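Local coordinates for conserved hypothetical cytochrome protein (Kuenenia stuttgartiensis, PDB 6H5L), which probably carries electrons through two covalently attached c-type hemes, as a diheme cytochrome component of a reductase complex from an anammox bacterium, at residues Phe162-Phe167 and Asn192-Pro197. Numbering follows the deposited sequence.
Sequences FPIKPF and NGTPMP. With HEC (heme c), chain K.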
loop_
_atom_site.group_PDB
_atom_site.type_symbol
_atom_site.label_atom_id
_atom_site.label_comp_id
_atom_site.label_asym_id
_atom_site.label_seq_id
_atom_site.Cartn_x
_atom_site.Cartn_y
_atom_site.Cartn_z
ATOM N N PHE B 162 4.990 34.594 35.639
ATOM C CA PHE B 162 4.119 33.665 34.936
ATOM C C PHE B 162 4.927 32.664 34.121
ATOM O O PHE B 162 5.976 33.014 33.570
ATOM C CB PHE B 162 3.165 34.409 34.002
ATOM C CG PHE B 162 2.021 35.072 34.708
ATOM C CD1 PHE B 162 0.896 34.344 35.061
ATOM C CD2 PHE B 162 2.064 36.421 35.011
ATOM C CE1 PHE B 162 -0.164 34.949 35.708
ATOM C CE2 PHE B 162 1.008 37.034 35.657
ATOM C CZ PHE B 162 -0.108 36.297 36.006
ATOM N N PRO B 163 4.445 31.427 34.046
ATOM C CA PRO B 163 5.051 30.450 33.137
ATOM C C PRO B 163 5.061 30.965 31.706
ATOM O O PRO B 163 4.036 31.408 31.179
ATOM C CB PRO B 163 4.145 29.222 33.286
ATOM C CG PRO B 163 3.481 29.387 34.618
ATOM C CD PRO B 163 3.342 30.858 34.841
ATOM N N ILE B 164 6.237 30.929 31.081
ATOM C CA ILE B 164 6.382 31.224 29.656
ATOM C C ILE B 164 7.133 30.042 29.046
ATOM O O ILE B 164 8.362 30.042 28.933
ATOM C CB ILE B 164 7.088 32.561 29.390
ATOM C CG1 ILE B 164 7.262 32.817 27.890
ATOM C CG2 ILE B 164 8.410 32.676 30.152
ATOM C CD1 ILE B 164 7.530 34.272 27.552
ATOM N N LYS B 165 6.389 29.026 28.636
ATOM C CA LYS B 165 6.966 27.877 27.953
ATOM C C LYS B 165 7.084 28.206 26.473
ATOM O O LYS B 165 6.068 28.534 25.844
ATOM C CB LYS B 165 6.098 26.650 28.158
ATOM C CG LYS B 165 6.628 25.380 27.531
ATOM C CD LYS B 165 5.790 24.181 27.956
ATOM C CE LYS B 165 6.211 22.906 27.232
ATOM N NZ LYS B 165 5.931 22.930 25.764
ATOM N N PRO B 166 8.281 28.164 25.886
ATOM C CA PRO B 166 8.446 28.626 24.498
ATOM C C PRO B 166 7.534 27.868 23.546
ATOM O O PRO B 166 7.602 26.642 23.431
ATOM C CB PRO B 166 9.926 28.357 24.210
ATOM C CG PRO B 166 10.329 27.325 25.212
ATOM C CD PRO B 166 9.529 27.610 26.440
ATOM N N PHE B 167 6.665 28.615 22.870
ATOM C CA PHE B 167 5.720 28.015 21.945
ATOM C C PHE B 167 6.453 27.335 20.793
ATOM O O PHE B 167 7.587 27.679 20.446
ATOM C CB PHE B 167 4.754 29.072 21.403
ATOM C CG PHE B 167 5.416 30.123 20.553
ATOM C CD1 PHE B 167 5.939 31.270 21.126
ATOM C CD2 PHE B 167 5.511 29.964 19.179
ATOM C CE1 PHE B 167 6.549 32.236 20.347
ATOM C CE2 PHE B 167 6.121 30.926 18.394
ATOM C CZ PHE B 167 6.639 32.064 18.979
ATOM N N ASN B 192 12.547 41.663 26.173
ATOM C CA ASN B 192 12.519 42.191 27.534
ATOM C C ASN B 192 11.388 41.563 28.339
ATOM O O ASN B 192 10.243 41.496 27.882
ATOM C CB ASN B 192 12.361 43.711 27.502
ATOM C CG ASN B 192 13.599 44.420 26.987
ATOM O OD1 ASN B 192 14.556 43.787 26.537
ATOM N ND2 ASN B 192 13.582 45.745 27.043
ATOM N N GLY B 193 11.717 41.099 29.543
ATOM C CA GLY B 193 10.752 40.495 30.433
ATOM C C GLY B 193 10.696 38.984 30.380
ATOM O O GLY B 193 9.978 38.379 31.185
ATOM N N THR B 194 11.421 38.361 29.459
ATOM C CA THR B 194 11.429 36.923 29.266
ATOM C C THR B 194 12.851 36.394 29.386
ATOM O O THR B 194 13.815 37.149 29.218
ATOM C CB THR B 194 10.852 36.550 27.891
ATOM O OG1 THR B 194 11.797 36.888 26.867
ATOM C CG2 THR B 194 9.553 37.294 27.638
ATOM N N PRO B 195 13.020 35.099 29.679
ATOM C CA PRO B 195 14.372 34.521 29.713
ATOM C C PRO B 195 15.041 34.429 28.351
ATOM O O PRO B 195 16.173 33.937 28.273
ATOM C CB PRO B 195 14.141 33.124 30.311
ATOM C CG PRO B 195 12.720 32.812 30.007
ATOM C CD PRO B 195 11.999 34.127 30.107
ATOM N N MET B 196 14.382 34.874 27.280
ATOM C CA MET B 196 14.972 34.936 25.949
ATOM C C MET B 196 15.821 36.196 25.840
ATOM O O MET B 196 15.279 37.300 25.696
ATOM C CB MET B 196 13.881 34.924 24.876
ATOM C CG MET B 196 14.396 35.064 23.454
ATOM S SD MET B 196 15.261 33.601 22.858
ATOM C CE MET B 196 15.937 34.229 21.324
ATOM N N PRO B 197 17.149 36.079 25.902
ATOM C CA PRO B 197 17.990 37.279 25.974
ATOM C C PRO B 197 18.353 37.826 24.604
ATOM O O PRO B 197 17.909 37.309 23.575
ATOM C CB PRO B 197 19.229 36.772 26.718
ATOM C CG PRO B 197 19.368 35.362 26.215
ATOM C CD PRO B 197 17.961 34.849 25.931
HETATM FE FE HEC K . 14.367 31.499 22.581
HETATM C CHA HEC K . 11.450 33.221 22.019
HETATM C CHB HEC K . 15.006 31.511 19.204
HETATM C CHC HEC K . 17.452 30.102 23.150
HETATM C CHD HEC K . 13.439 30.804 25.799
HETATM N NA HEC K . 13.430 32.284 20.917
HETATM C C1A HEC K . 12.172 32.853 20.904
HETATM C C2A HEC K . 11.758 32.998 19.520
HETATM C C3A HEC K . 12.739 32.521 18.744
HETATM C C4A HEC K . 13.811 32.064 19.607
HETATM C CMA HEC K . 12.746 32.465 17.200
HETATM C CAA HEC K . 10.411 33.589 19.040
HETATM C CBA HEC K . 10.612 35.010 18.517
HETATM C CGA HEC K . 9.284 35.582 18.094
HETATM O O1A HEC K . 8.240 34.923 18.340
HETATM O O2A HEC K . 9.265 36.698 17.515
HETATM N NB HEC K . 15.914 30.839 21.388
HETATM C C1B HEC K . 16.027 31.101 20.037
HETATM C C2B HEC K . 17.405 30.884 19.648
HETATM C C3B HEC K . 18.087 30.490 20.735
HETATM C C4B HEC K . 17.159 30.458 21.851
HETATM C CMB HEC K . 17.937 31.058 18.207
HETATM C CAB HEC K . 19.587 30.123 20.835
HETATM C CBB HEC K . 20.513 31.302 20.464
HETATM N NC HEC K . 15.263 30.577 24.165
HETATM C C1C HEC K . 16.575 30.143 24.215
HETATM C C2C HEC K . 16.905 29.869 25.600
HETATM C C3C HEC K . 15.766 29.935 26.305
HETATM C C4C HEC K . 14.728 30.469 25.435
HETATM C CMC HEC K . 18.221 29.193 26.057
HETATM C CAC HEC K . 15.602 29.641 27.816
HETATM C CBC HEC K . 16.371 30.682 28.658
HETATM N ND HEC K . 12.685 31.932 23.729
HETATM C C1D HEC K . 12.549 31.570 25.068
HETATM C C2D HEC K . 11.313 32.131 25.569
HETATM C C3D HEC K . 10.690 32.888 24.387
HETATM C C4D HEC K . 11.612 32.707 23.289
HETATM C CMD HEC K . 10.743 31.996 26.996
HETATM C CAD HEC K . 9.361 33.676 24.368
HETATM C CBD HEC K . 8.196 32.715 24.147
HETATM C CGD HEC K . 6.887 33.451 24.271
HETATM O O1D HEC K . 6.902 34.709 24.317
HETATM O O2D HEC K . 5.825 32.777 24.326
#
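Ile164 reaches Thr194 and Pro195 with two different branches. Its CD1 meets the methyl CG2 of Thr194 at 3.6 Å, while its CG2 lies 3.9 Å from CD of the Pro195 ring, Ile164 and Pro195 running past one another and pointing opposite ways. CG1 stands anti to the backbone N (chi1 178°), and the nearly extended chain carries CD1 on to the heme propionate, 3.3 Å from HEC O1D. The CMD methyl of the heme fills the corner between Ile164 CG1 and Pro195 CG, so the contact is a three-way apolar packing of loop, loop and heme edge. Cut back to an alanine, Ile164 would probably open a gap beside that propionate and leave the Thr194 methyl and the Pro195 ring without their apolar neighbour. Thr194 turns its hydroxyl elsewhere: OG1 is hydrogen-bonded to Leu191 O and takes a weak hydrogen bond from Met196 N. Farther along 162-167, HEC O1A of the other propionate lies in the plane of the Phe167 ring, at its edge, 3.3 Å from CZ. On 192-197, Met196 has CG anti to its backbone N and bends at chi2 (71°), bringing SD to 2.3 Å from the iron; His142 takes the opposite axial position. As in class I cytochromes c, the methionine ligand loop 192-197 lies over the distal heme face and, with 162-167 beside the propionates, walls a His/Met heme pocket.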